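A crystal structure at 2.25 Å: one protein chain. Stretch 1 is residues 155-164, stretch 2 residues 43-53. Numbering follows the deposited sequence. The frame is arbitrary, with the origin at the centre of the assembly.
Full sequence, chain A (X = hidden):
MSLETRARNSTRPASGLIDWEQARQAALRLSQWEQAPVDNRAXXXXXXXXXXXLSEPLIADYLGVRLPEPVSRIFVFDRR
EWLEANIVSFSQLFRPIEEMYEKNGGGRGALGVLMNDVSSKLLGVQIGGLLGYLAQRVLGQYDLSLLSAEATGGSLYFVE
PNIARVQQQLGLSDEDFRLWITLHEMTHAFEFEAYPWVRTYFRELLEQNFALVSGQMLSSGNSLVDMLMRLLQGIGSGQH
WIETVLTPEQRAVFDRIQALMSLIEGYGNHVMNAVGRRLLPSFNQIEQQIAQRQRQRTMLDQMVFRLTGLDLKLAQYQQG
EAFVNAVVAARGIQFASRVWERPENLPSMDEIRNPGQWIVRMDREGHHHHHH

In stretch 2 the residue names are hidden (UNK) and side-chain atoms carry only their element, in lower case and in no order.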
ATOM      1  N   SER A 155      -2.622  10.476  10.525  1.00 38.41           N
ATOM      2  CA  SER A 155      -2.021  11.354   9.530  1.00 36.14           C
ATOM      3  C   SER A 155      -1.734  10.650   8.221  1.00 33.98           C
ATOM      4  O   SER A 155      -1.761   9.432   8.152  1.00 33.43           O
ATOM      5  CB  SER A 155      -0.714  11.925  10.078  1.00 37.47           C
ATOM      6  OG  SER A 155       0.216  10.881  10.300  1.00 38.82           O
ATOM      7  N   LEU A 156      -1.470  11.430   7.177  1.00 31.67           N
ATOM      8  CA  LEU A 156      -1.132  10.886   5.868  1.00 30.48           C
ATOM      9  C   LEU A 156      -0.090  11.796   5.243  1.00 27.44           C
ATOM     10  O   LEU A 156      -0.083  13.000   5.496  1.00 26.38           O
ATOM     11  CB  LEU A 156      -2.367  10.827   4.961  1.00 31.14           C
ATOM     12  CG  LEU A 156      -3.400   9.726   5.227  1.00 33.03           C
ATOM     13  CD1 LEU A 156      -4.605   9.930   4.325  1.00 33.09           C
ATOM     14  CD2 LEU A 156      -2.782   8.355   4.958  1.00 32.38           C
ATOM     15  N   TYR A 157       0.811  11.220   4.452  1.00 25.94           N
ATOM     16  CA  TYR A 157       1.822  12.025   3.769  1.00 24.11           C
ATOM     17  C   TYR A 157       1.743  11.760   2.285  1.00 22.42           C
ATOM     18  O   TYR A 157       1.267  10.715   1.853  1.00 20.62           O
ATOM     19  CB  TYR A 157       3.248  11.756   4.299  1.00 25.60           C
ATOM     20  CG  TYR A 157       3.813  10.358   4.070  1.00 28.02           C
ATOM     21  CD1 TYR A 157       4.174   9.922   2.787  1.00 26.72           C
ATOM     22  CD2 TYR A 157       4.023   9.485   5.148  1.00 27.51           C
ATOM     23  CE1 TYR A 157       4.728   8.651   2.582  1.00 29.33           C
ATOM     24  CE2 TYR A 157       4.583   8.209   4.953  1.00 28.24           C
ATOM     25  CZ  TYR A 157       4.929   7.799   3.671  1.00 28.89           C
ATOM     26  OH  TYR A 157       5.447   6.534   3.465  1.00 33.45           O
ATOM     27  N   PHE A 158       2.196  12.731   1.511  1.00 23.48           N
ATOM     28  CA  PHE A 158       2.189  12.640   0.064  1.00 23.00           C
ATOM     29  C   PHE A 158       3.547  13.120  -0.408  1.00 23.56           C
ATOM     30  O   PHE A 158       4.016  14.161   0.032  1.00 24.93           O
ATOM     31  CB  PHE A 158       1.080  13.538  -0.513  1.00 21.32           C
ATOM     32  CG  PHE A 158      -0.291  13.253   0.059  1.00 21.88           C
ATOM     33  CD1 PHE A 158      -0.673  13.768   1.290  1.00 21.77           C
ATOM     34  CD2 PHE A 158      -1.185  12.425  -0.621  1.00 21.62           C
ATOM     35  CE1 PHE A 158      -1.928  13.461   1.842  1.00 22.51           C
ATOM     36  CE2 PHE A 158      -2.438  12.108  -0.083  1.00 19.85           C
ATOM     37  CZ  PHE A 158      -2.809  12.629   1.154  1.00 21.20           C
ATOM     38  N   VAL A 159       4.198  12.336  -1.242  1.00 24.89           N
ATOM     39  CA  VAL A 159       5.459  12.794  -1.815  1.00 27.03           C
ATOM     40  C   VAL A 159       5.217  13.593  -3.090  1.00 27.22           C
ATOM     41  O   VAL A 159       5.369  13.079  -4.182  1.00 28.10           O
ATOM     42  CB  VAL A 159       6.409  11.617  -2.097  1.00 25.91           C
ATOM     43  CG1 VAL A 159       7.821  12.123  -2.354  1.00 20.00           C
ATOM     44  CG2 VAL A 159       6.390  10.628  -0.942  1.00 20.00           C
ATOM     45  N   GLU A 160       4.727  14.818  -2.934  1.00 27.91           N
ATOM     46  CA  GLU A 160       4.243  15.690  -3.997  1.00 30.13           C
ATOM     47  C   GLU A 160       5.195  15.687  -5.187  1.00 29.90           C
ATOM     48  O   GLU A 160       4.692  15.753  -6.333  1.00 30.54           O
ATOM     49  CB  GLU A 160       4.045  17.114  -3.475  1.00 30.04           C
ATOM     50  CG  GLU A 160       2.759  17.775  -3.944  1.00 31.36           C
ATOM     51  CD  GLU A 160       2.865  18.321  -5.355  1.00 20.00           C
ATOM     52  OE1 GLU A 160       3.945  18.837  -5.711  1.00 20.00           O
ATOM     53  OE2 GLU A 160       1.868  18.234  -6.102  1.00 20.00           O
ATOM     54  N   PRO A 161       6.506  15.714  -5.020  1.00 30.66           N
ATOM     55  CA  PRO A 161       7.397  15.759  -6.185  1.00 29.07           C
ATOM     56  C   PRO A 161       7.155  14.629  -7.171  1.00 28.96           C
ATOM     57  O   PRO A 161       7.075  14.867  -8.374  1.00 29.28           O
ATOM     58  CB  PRO A 161       8.791  15.709  -5.560  1.00 31.98           C
ATOM     59  CG  PRO A 161       8.596  16.428  -4.241  1.00 31.84           C
ATOM     60  CD  PRO A 161       7.267  15.856  -3.762  1.00 31.81           C
ATOM     61  N   ASN A 162       7.036  13.403  -6.664  1.00 27.03           N
ATOM     62  CA  ASN A 162       6.804  12.252  -7.535  1.00 26.28           C
ATOM     63  C   ASN A 162       5.371  12.267  -8.060  1.00 25.23           C
ATOM     64  O   ASN A 162       5.108  11.840  -9.183  1.00 25.39           O
ATOM     65  CB  ASN A 162       7.087  10.938  -6.796  1.00 25.59           C
ATOM     66  CG  ASN A 162       8.503  10.869  -6.253  1.00 26.40           C
ATOM     67  OD1 ASN A 162       9.332  11.733  -6.551  1.00 28.20           O
ATOM     68  ND2 ASN A 162       8.787   9.844  -5.448  1.00 24.82           N
ATOM     69  N   ILE A 163       4.453  12.760  -7.241  1.00 25.46           N
ATOM     70  CA  ILE A 163       3.052  12.870  -7.633  1.00 28.35           C
ATOM     71  C   ILE A 163       2.945  13.849  -8.816  1.00 29.09           C
ATOM     72  O   ILE A 163       2.255  13.583  -9.795  1.00 27.46           O
ATOM     73  CB  ILE A 163       2.177  13.388  -6.449  1.00 28.12           C
ATOM     74  CG1 ILE A 163       2.211  12.380  -5.297  1.00 27.79           C
ATOM     75  CG2 ILE A 163       0.743  13.614  -6.909  1.00 29.34           C
ATOM     76  CD1 ILE A 163       1.392  12.766  -4.080  1.00 24.54           C
ATOM     77  N   ALA A 164       3.647  14.976  -8.710  1.00 30.42           N
ATOM     78  CA  ALA A 164       3.650  15.998  -9.751  1.00 32.13           C
ATOM     79  C   ALA A 164       4.269  15.460 -11.044  1.00 33.51           C
ATOM     80  O   ALA A 164       3.781  15.742 -12.137  1.00 33.78           O
ATOM     81  CB  ALA A 164       4.416  17.228  -9.275  1.00 30.20           C
ATOM     82  N   UNK A  43       0.341  25.928  -0.368  1.00 29.53           N
ATOM     83  CA  UNK A  43      -0.959  25.634  -0.956  1.00 29.30           C
ATOM     84  C   UNK A  43      -1.189  24.147  -1.217  1.00 28.10           C
ATOM     85  O   UNK A  43      -2.331  23.703  -1.309  1.00 28.50           O
ATOM     86  c   UNK A  43      -0.213  24.560  -5.303  1.00 26.12           C
ATOM     87  c   UNK A  43       0.647  26.807  -5.491  1.00 28.45           C
ATOM     88  c   UNK A  43      -1.259  26.526  -2.192  1.00 27.70           C
ATOM     89  c   UNK A  43      -0.723  24.867  -4.036  1.00 26.80           C
ATOM     90  c   UNK A  43       0.475  25.532  -6.039  1.00 26.16           C
ATOM     91  c   UNK A  43      -0.565  26.134  -3.480  1.00 27.23           C
ATOM     92  c   UNK A  43       0.128  27.097  -4.214  1.00 27.71           C
ATOM     93  N   UNK A  44      -0.115  23.368  -1.308  1.00 27.90           N
ATOM     94  CA  UNK A  44      -0.277  21.930  -1.510  1.00 29.79           C
ATOM     95  C   UNK A  44      -0.841  21.321  -0.208  1.00 30.94           C
ATOM     96  O   UNK A  44      -1.689  20.433  -0.249  1.00 31.59           O
ATOM     97  c   UNK A  44       0.213  21.222  -6.857  1.00 26.20           C
ATOM     98  n   UNK A  44       0.950  21.312  -5.752  1.00 25.01           N
ATOM     99  n   UNK A  44       0.772  21.465  -8.027  1.00 27.27           N
ATOM    100  n   UNK A  44      -1.066  20.878  -6.806  1.00 26.50           N
ATOM    101  c   UNK A  44       0.474  21.049  -4.387  1.00 24.93           C
ATOM    102  c   UNK A  44       1.054  21.268  -1.895  1.00 28.78           C
ATOM    103  c   UNK A  44       1.502  21.516  -3.345  1.00 26.10           C
ATOM    104  N   UNK A  45      -0.385  21.819   0.939  1.00 31.82           N
ATOM    105  CA  UNK A  45      -0.884  21.346   2.226  1.00 34.11           C
ATOM    106  C   UNK A  45      -2.379  21.655   2.292  1.00 34.08           C
ATOM    107  O   UNK A  45      -3.159  20.856   2.801  1.00 35.01           O
ATOM    108  c   UNK A  45      -0.187  22.056   3.394  1.00 36.76           C
ATOM    109  n   UNK A  45      -0.183  21.395   6.150  1.00 51.98           N
ATOM    110  n   UNK A  45       1.255  19.948   7.179  1.00 50.03           N
ATOM    111  c   UNK A  45       1.929  22.551   4.685  1.00 45.30           C
ATOM    112  c   UNK A  45       1.325  22.011   3.381  1.00 41.12           C
ATOM    113  c   UNK A  45       1.046  20.954   6.347  1.00 49.49           C
ATOM    114  n   UNK A  45       2.062  21.486   5.678  1.00 49.26           N
ATOM    115  N   UNK A  46      -2.767  22.833   1.796  1.00 35.16           N
ATOM    116  CA  UNK A  46      -4.173  23.251   1.773  1.00 34.47           C
ATOM    117  C   UNK A  46      -4.981  22.256   0.968  1.00 32.95           C
ATOM    118  O   UNK A  46      -6.001  21.743   1.417  1.00 34.44           O
ATOM    119  c   UNK A  46      -4.338  24.618   1.099  1.00 37.35           C
ATOM    120  c   UNK A  46      -3.804  25.831   1.854  1.00 42.54           C
ATOM    121  o   UNK A  46      -4.562  27.461   3.410  1.00 49.44           O
ATOM    122  o   UNK A  46      -5.694  25.587   3.288  1.00 48.37           O
ATOM    123  c   UNK A  46      -4.755  26.326   2.925  1.00 47.00           C
ATOM    124  N   UNK A  47      -4.510  21.999  -0.242  1.00 31.89           N
ATOM    125  CA  UNK A  47      -5.178  21.097  -1.166  1.00 31.12           C
ATOM    126  C   UNK A  47      -5.408  19.731  -0.543  1.00 32.59           C
ATOM    127  O   UNK A  47      -6.548  19.273  -0.450  1.00 32.25           O
ATOM    128  n   UNK A  47      -4.624  19.789  -5.939  1.00 30.46           N
ATOM    129  c   UNK A  47      -4.075  20.139  -4.780  1.00 29.52           C
ATOM    130  c   UNK A  47      -5.001  20.242  -3.591  1.00 28.61           C
ATOM    131  o   UNK A  47      -2.864  20.364  -4.653  1.00 30.73           O
ATOM    132  c   UNK A  47      -4.350  20.984  -2.444  1.00 29.50           C
ATOM    133  N   UNK A  48      -4.326  19.083  -0.108  1.00 33.80           N
ATOM    134  CA  UNK A  48      -4.424  17.757   0.513  1.00 32.50           C
ATOM    135  C   UNK A  48      -5.276  17.783   1.779  1.00 33.79           C
ATOM    136  O   UNK A  48      -6.082  16.876   2.012  1.00 33.86           O
ATOM    137  c   UNK A  48      -2.704  15.792  -1.198  1.00 24.81           C
ATOM    138  o   UNK A  48      -0.077  15.618  -3.708  1.00 22.99           O
ATOM    139  c   UNK A  48      -2.225  16.763  -0.337  1.00 24.94           C
ATOM    140  c   UNK A  48      -3.031  17.199   0.859  1.00 29.19           C
ATOM    141  c   UNK A  48      -0.762  15.987  -2.574  1.00 24.64           C
ATOM    142  c   UNK A  48      -1.982  15.399  -2.312  1.00 23.60           C
ATOM    143  c   UNK A  48      -0.258  16.952  -1.728  1.00 23.19           C
ATOM    144  c   UNK A  48      -0.990  17.336  -0.613  1.00 25.29           C
ATOM    145  N   UNK A  49      -5.106  18.821   2.591  1.00 33.21           N
ATOM    146  CA  UNK A  49      -5.872  18.927   3.828  1.00 33.95           C
ATOM    147  C   UNK A  49      -7.364  18.855   3.543  1.00 35.09           C
ATOM    148  O   UNK A  49      -8.096  18.117   4.208  1.00 36.74           O
ATOM    149  c   UNK A  49      -5.544  20.226   4.547  1.00 31.88           C
ATOM    150  N   UNK A  50      -7.821  19.617   2.554  1.00 34.56           N
ATOM    151  CA  UNK A  50      -9.236  19.600   2.236  1.00 33.08           C
ATOM    152  C   UNK A  50      -9.639  18.326   1.507  1.00 32.27           C
ATOM    153  O   UNK A  50     -10.763  17.859   1.661  1.00 33.70           O
ATOM    154  c   UNK A  50      -9.862  21.792  -0.877  1.00 34.39           C
ATOM    155  c   UNK A  50      -9.632  20.832   1.419  1.00 33.16           C
ATOM    156  n   UNK A  50      -7.947  22.704  -2.703  1.00 34.27           N
ATOM    157  n   UNK A  50      -9.749  21.358  -2.260  1.00 35.43           N
ATOM    158  c   UNK A  50      -8.826  21.798  -3.101  1.00 34.39           C
ATOM    159  n   UNK A  50      -8.745  21.292  -4.321  1.00 32.15           N
ATOM    160  c   UNK A  50      -9.070  20.855   0.015  1.00 34.71           C
ATOM    161  N   UNK A  51      -8.743  17.748   0.708  1.00 31.54           N
ATOM    162  CA  UNK A  51      -9.096  16.512   0.008  1.00 30.87           C
ATOM    163  C   UNK A  51      -9.274  15.343   1.001  1.00 33.19           C
ATOM    164  O   UNK A  51     -10.050  14.424   0.739  1.00 34.35           O
ATOM    165  c   UNK A  51      -8.045  16.145  -1.059  1.00 29.79           C
ATOM    166  c   UNK A  51      -7.849  17.181  -2.171  1.00 26.28           C
ATOM    167  c   UNK A  51      -7.302  17.609  -4.843  1.00 26.45           C
ATOM    168  s   UNK A  51      -6.775  16.589  -3.456  1.00 22.70           S
ATOM    169  N   UNK A  52      -8.558  15.369   2.129  1.00 34.23           N
ATOM    170  CA  UNK A  52      -8.701  14.311   3.128  1.00 36.11           C
ATOM    171  C   UNK A  52      -9.949  14.576   3.986  1.00 37.02           C
ATOM    172  O   UNK A  52     -10.623  13.640   4.408  1.00 37.48           O
ATOM    173  c   UNK A  52      -7.309  15.413   4.930  1.00 40.07           C
ATOM    174  c   UNK A  52      -7.460  14.181   4.089  1.00 36.74           C
ATOM    175  c   UNK A  52      -6.185  13.909   3.309  1.00 35.86           C
ATOM    176  N   UNK A  53     -10.258  15.852   4.229  1.00 36.88           N
ATOM    177  CA  UNK A  53     -11.432  16.224   5.025  1.00 36.98           C
ATOM    178  C   UNK A  53     -12.691  15.703   4.352  1.00 37.13           C
ATOM    179  O   UNK A  53     -13.650  15.302   5.009  1.00 38.57           O
ATOM    180  c   UNK A  53     -11.516  17.733   5.171  1.00 37.42           C
TER

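Position 43 carries seven side-chain carbons, one followed by a ring of six, and no heteroatom. That is Phe43. Its CB points sideways, and although the ring end comes nearer, it stays clear of stretch 1, so this contact gives no reason for the type.

Position 44 has three carbons, a nitrogen, and then a carbon bearing two more nitrogens, the pattern of a guanidinium. Its CB points toward stretch 1, and the side-chain nitrogen between the third carbon and the terminal carbon of position 44 lies 3.2 Å from Glu160 OE2. This is Arg44, and its positive charge suits a site facing a carboxylate.

Position 45 repeats the same atoms, three carbons and a guanidinium, and is Arg45, whose charged, flexible chain suits a partly exposed place. It is out of reach of stretch 1, as is position 46, where three carbons end in two oxygens: Glu46, a charged residue at home on an exposed face of the helix.

At position 47 three carbons end in two further atoms, one oxygen and one nitrogen, the mark of an amide, so it is Gln47. It does not touch stretch 1, but its OE1 accepts a hydrogen bond from Arg44 NH1 at 2.9 Å, which helps hold the arginine in place.

Position 48 shows one carbon, a six-carbon ring and a single oxygen on the far side of the ring. The ring lies over that of Phe158, and the oxygen comes within 3.2 Å of Ile163 CD1 and 3.6 Å of Glu160 CG. This is Tyr48. A flat, wide side chain suits the place because it can lie against another aromatic ring and still reach the helix that follows.

Position 49 has one carbon, directed away from stretch 1: Ala49, small where no reach is needed. Position 50, with three carbons and a guanidinium, is Arg50, out of reach but suited by its charge to an exposed site.

Position 51 is an unbranched run of two carbons, a sulfur and a carbon, hence Met51. Its CB points toward stretch 1, but the end leads away without touching it; a flexible apolar chain suits this buried place.

Position 52 has three carbons, the first carrying the other two. One of these branches lies near Leu156 and Phe158. This is Val52, whose compact apolar side chain fits beside the edge of the Phe158 ring. Position 53 has a single carbon, exposed and out of reach: Ala53, again small where no reach is needed.

The contact is built on one face of the helix, where 44, 48 and 52 recur every four residues opposite Glu160, Phe158 and Leu156. At its centre the rings of Phe158 and Tyr48 form an offset stack, planes at 8° and centroids 4.0 Å apart, while Phe158 CB also sits over the tyrosine face. Val52 CG1 extends the apolar surface, 4.2 Å from Phe158 CZ and 4.4 Å from Leu156 CD1. At the other end Glu160 OE2 and Arg44 NE form a salt bridge at 3.2 Å, but the oxygen lies well out of the guanidinium plane, so charge alone acts. No hydrogen bond crosses the contact, and Tyr48 OH is buried without a partner.

Stretch 2, residues 43-53: FRREQYARMVA
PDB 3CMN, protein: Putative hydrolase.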